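Local coordinates for protein putative glutathione S-transferase (Sinorhizobium meliloti, PDB 4MDC) that probably acts as a homodimeric glutathione transferase, joining the thiol of glutathione to electrophilic substrates, at residues 138-143 and 206-211. Residues are numbered along the deposited sequence; the frame is centred on the assembly and turned at random.
Sequences RERIFK and LGEIDW
Near the C-terminal end of helix 111-145, Arg140 reaches across and, through NH1, grips both Glu208 and the backbone carbonyl of Leu206. One N-H of Arg140 NH1 meets a single oxygen, Glu208 OE2, in a 2.6 Å salt bridge, on the anti side and out of the carboxylate plane; the guanidinium and carboxylate planes are 65° apart. Arg140 NH1 also donates to Leu206 O at 2.9 Å, in the carbonyl plane and on a lone pair. A water accepts from Arg140 NH2 and donates to the same carbonyl; both oxygens lie at the guanidinium edge, in its plane, which helps to fix its rotation. A bend at chi3 (52°) turns the arginine chain into this position, while Leu206 CD2 lies over one face of the guanidinium, toward its rim. Leu206 CD2 also meets Ile141 CD1 at 3.7 Å, branched aliphatic chains suiting this buried side. Gly207 readily adopts the positive phi (72°) of the Schellman motif ending helix 191-205, where the helix end's partial negative charge probably favours a cation. The Glu208 carboxylate serves two arginines, Arg140 and Arg164, so within the all-helical C-terminal domain the contact links helices 111-145 and 157-165 and the loop leading to helix 215-225.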
ATOM      1  N   ARG B 138     -16.230   1.665  -8.961  1.00 23.49           N
ATOM      2  CA  ARG B 138     -17.342   1.228  -8.117  1.00 26.39           C
ATOM      3  C   ARG B 138     -18.649   1.847  -8.586  1.00 28.75           C
ATOM      4  O   ARG B 138     -19.670   1.154  -8.704  1.00 29.64           O
ATOM      5  CB  ARG B 138     -17.093   1.606  -6.666  1.00 27.27           C
ATOM      6  CG  ARG B 138     -18.217   1.164  -5.731  1.00 30.37           C
ATOM      7  CD  ARG B 138     -17.958   1.515  -4.281  1.00 31.43           C
ATOM      8  NE  ARG B 138     -19.167   1.303  -3.503  1.00 37.67           N
ATOM      9  CZ  ARG B 138     -19.561   0.148  -2.980  1.00 39.28           C
ATOM     10  NH1 ARG B 138     -18.830  -0.945  -3.113  1.00 39.50           N
ATOM     11  NH2 ARG B 138     -20.698   0.101  -2.282  1.00 43.30           N
ATOM     12  N   GLU B 139     -18.636   3.126  -8.886  1.00 27.65           N
ATOM     13  CA  GLU B 139     -19.843   3.796  -9.335  1.00 31.71           C
ATOM     14  C   GLU B 139     -20.294   3.361 -10.739  1.00 31.96           C
ATOM     15  O   GLU B 139     -21.483   3.130 -10.957  1.00 34.18           O
ATOM     16  CB  GLU B 139     -19.676   5.297  -9.329  1.00 31.07           C
ATOM     17  CG  GLU B 139     -19.523   5.898  -7.942  1.00 33.26           C
ATOM     18  CD  GLU B 139     -20.589   5.427  -6.954  1.00 36.13           C
ATOM     19  OE1 GLU B 139     -21.792   5.405  -7.312  1.00 36.69           O
ATOM     20  OE2 GLU B 139     -20.228   5.019  -5.837  1.00 35.94           O
ATOM     21  N   ARG B 140     -19.340   3.201 -11.655  1.00 30.99           N
ATOM     22  CA  ARG B 140     -19.655   2.841 -13.049  1.00 34.33           C
ATOM     23  C   ARG B 140     -19.785   1.373 -13.365  1.00 35.91           C
ATOM     24  O   ARG B 140     -20.468   1.000 -14.305  1.00 42.56           O
ATOM     25  CB  ARG B 140     -18.622   3.469 -13.969  1.00 32.34           C
ATOM     26  CG  ARG B 140     -18.721   4.962 -13.840  1.00 34.96           C
ATOM     27  CD  ARG B 140     -18.261   5.714 -15.061  1.00 34.94           C
ATOM     28  NE  ARG B 140     -18.924   5.204 -16.268  1.00 34.62           N
ATOM     29  CZ  ARG B 140     -18.389   5.187 -17.490  1.00 33.47           C
ATOM     30  NH1 ARG B 140     -17.221   5.737 -17.727  1.00 30.75           N
ATOM     31  NH2 ARG B 140     -19.055   4.638 -18.494  1.00 36.87           N
ATOM     32  N   ILE B 141     -19.090   0.525 -12.652  1.00 37.22           N
ATOM     33  CA  ILE B 141     -19.078  -0.910 -12.964  1.00 41.58           C
ATOM     34  C   ILE B 141     -19.973  -1.559 -11.856  1.00 43.80           C
ATOM     35  O   ILE B 141     -21.114  -2.063 -12.076  1.00 44.60           O
ATOM     36  CB  ILE B 141     -17.601  -1.460 -13.037  1.00 41.91           C
ATOM     37  CG1 ILE B 141     -16.750  -0.762 -14.148  1.00 43.82           C
ATOM     38  CG2 ILE B 141     -17.542  -2.975 -13.237  1.00 43.85           C
ATOM     39  CD1 ILE B 141     -17.219  -1.028 -15.542  1.00 45.39           C
ATOM     40  N   PHE B 142     -19.461  -1.497 -10.639  1.00 42.44           N
ATOM     41  CA  PHE B 142     -19.935  -2.407  -9.598  1.00 43.33           C
ATOM     42  C   PHE B 142     -21.356  -2.121  -9.107  1.00 46.70           C
ATOM     43  O   PHE B 142     -22.128  -3.061  -8.851  1.00 49.22           O
ATOM     44  CB  PHE B 142     -18.962  -2.471  -8.430  1.00 42.29           C
ATOM     45  CG  PHE B 142     -17.573  -2.934  -8.779  1.00 41.03           C
ATOM     46  CD1 PHE B 142     -17.302  -3.687  -9.914  1.00 42.52           C
ATOM     47  CD2 PHE B 142     -16.529  -2.658  -7.906  1.00 41.09           C
ATOM     48  CE1 PHE B 142     -15.999  -4.087 -10.188  1.00 40.36           C
ATOM     49  CE2 PHE B 142     -15.234  -3.069  -8.163  1.00 42.06           C
ATOM     50  CZ  PHE B 142     -14.966  -3.786  -9.321  1.00 40.92           C
ATOM     51  N   LYS B 143     -21.716  -0.848  -8.987  1.00 45.78           N
ATOM     52  CA  LYS B 143     -23.077  -0.455  -8.558  1.00 48.88           C
ATOM     53  C   LYS B 143     -24.202  -0.817  -9.544  1.00 53.20           C
ATOM     54  O   LYS B 143     -25.401  -0.770  -9.186  1.00 54.29           O
ATOM     55  CB  LYS B 143     -23.140   1.058  -8.322  1.00 48.21           C
ATOM     56  CG  LYS B 143     -22.646   1.557  -6.954  1.00 48.57           C
ATOM     57  CD  LYS B 143     -23.798   2.038  -6.104  1.00 51.61           C
ATOM     58  CE  LYS B 143     -23.337   2.954  -4.976  1.00 51.29           C
ATOM     59  NZ  LYS B 143     -23.573   4.362  -5.373  1.00 51.08           N
ATOM     60  N   LEU B 206     -12.992   2.737 -19.874  1.00 18.70           N
ATOM     61  CA  LEU B 206     -14.200   3.485 -19.500  1.00 20.34           C
ATOM     62  C   LEU B 206     -14.370   4.849 -20.216  1.00 20.00           C
ATOM     63  O   LEU B 206     -15.337   5.547 -19.963  1.00 20.70           O
ATOM     64  CB  LEU B 206     -14.199   3.693 -17.980  1.00 21.55           C
ATOM     65  CG  LEU B 206     -14.424   2.429 -17.137  1.00 22.50           C
ATOM     66  CD1 LEU B 206     -14.120   2.706 -15.673  1.00 21.81           C
ATOM     67  CD2 LEU B 206     -15.858   1.934 -17.297  1.00 25.38           C
ATOM     68  N   GLY B 207     -13.389   5.222 -21.029  1.00 19.25           N
ATOM     69  CA  GLY B 207     -13.423   6.474 -21.760  1.00 20.04           C
ATOM     70  C   GLY B 207     -13.226   7.712 -20.916  1.00 19.48           C
ATOM     71  O   GLY B 207     -13.662   8.783 -21.278  1.00 20.71           O
ATOM     72  N   GLU B 208     -12.540   7.561 -19.789  1.00 18.99           N
ATOM     73  CA  GLU B 208     -12.396   8.640 -18.824  1.00 19.40           C
ATOM     74  C   GLU B 208     -11.174   9.554 -19.053  1.00 19.75           C
ATOM     75  O   GLU B 208     -11.024  10.546 -18.353  1.00 20.13           O
ATOM     76  CB  GLU B 208     -12.337   8.063 -17.399  1.00 19.81           C
ATOM     77  CG  GLU B 208     -13.580   7.278 -17.018  1.00 20.72           C
ATOM     78  CD  GLU B 208     -14.760   8.162 -16.606  1.00 23.48           C
ATOM     79  OE1 GLU B 208     -14.607   9.399 -16.441  1.00 24.08           O
ATOM     80  OE2 GLU B 208     -15.856   7.605 -16.437  1.00 24.53           O
ATOM     81  N   ILE B 209     -10.320   9.218 -20.001  1.00 18.72           N
ATOM     82  CA  ILE B 209      -9.116  10.014 -20.265  1.00 18.48           C
ATOM     83  C   ILE B 209      -9.278  10.861 -21.536  1.00 20.11           C
ATOM     84  O   ILE B 209      -9.573  10.325 -22.599  1.00 19.64           O
ATOM     85  CB  ILE B 209      -7.920   9.109 -20.444  1.00 18.17           C
ATOM     86  CG1 ILE B 209      -7.622   8.463 -19.105  1.00 18.55           C
ATOM     87  CG2 ILE B 209      -6.675   9.854 -20.862  1.00 17.60           C
ATOM     88  CD1 ILE B 209      -6.839   7.228 -19.255  1.00 19.16           C
ATOM     89  N   ASP B 210      -9.076  12.160 -21.411  1.00 20.89           N
ATOM     90  CA  ASP B 210      -8.985  13.046 -22.574  1.00 21.77           C
ATOM     91  C   ASP B 210      -7.554  13.098 -23.050  1.00 20.85           C
ATOM     92  O   ASP B 210      -6.708  13.793 -22.501  1.00 19.75           O
ATOM     93  CB  ASP B 210      -9.468  14.424 -22.214  1.00 23.85           C
ATOM     94  CG  ASP B 210      -9.363  15.414 -23.377  1.00 25.66           C
ATOM     95  OD1 ASP B 210      -8.840  15.107 -24.478  1.00 25.14           O
ATOM     96  OD2 ASP B 210      -9.829  16.504 -23.147  1.00 29.25           O
ATOM     97  N   TRP B 211      -7.265  12.298 -24.074  1.00 20.74           N
ATOM     98  CA  TRP B 211      -5.881  12.183 -24.533  1.00 20.65           C
ATOM     99  C   TRP B 211      -5.386  13.458 -25.213  1.00 21.08           C
ATOM    100  O   TRP B 211      -4.178  13.680 -25.276  1.00 19.66           O
ATOM    101  CB  TRP B 211      -5.711  10.967 -25.432  1.00 20.81           C
ATOM    102  CG  TRP B 211      -5.749   9.665 -24.714  1.00 19.70           C
ATOM    103  CD1 TRP B 211      -6.763   8.750 -24.725  1.00 21.13           C
ATOM    104  CD2 TRP B 211      -4.750   9.136 -23.815  1.00 18.88           C
ATOM    105  NE1 TRP B 211      -6.425   7.661 -23.941  1.00 19.56           N
ATOM    106  CE2 TRP B 211      -5.195   7.877 -23.379  1.00 18.87           C
ATOM    107  CE3 TRP B 211      -3.510   9.590 -23.382  1.00 19.02           C
ATOM    108  CZ2 TRP B 211      -4.459   7.084 -22.515  1.00 17.86           C
ATOM    109  CZ3 TRP B 211      -2.762   8.797 -22.484  1.00 18.11           C
ATOM    110  CH2 TRP B 211      -3.237   7.556 -22.090  1.00 17.82           C
TER
HETATM  111  O   HOH W   1     -18.093   4.263 -20.975  1.00 40.21           O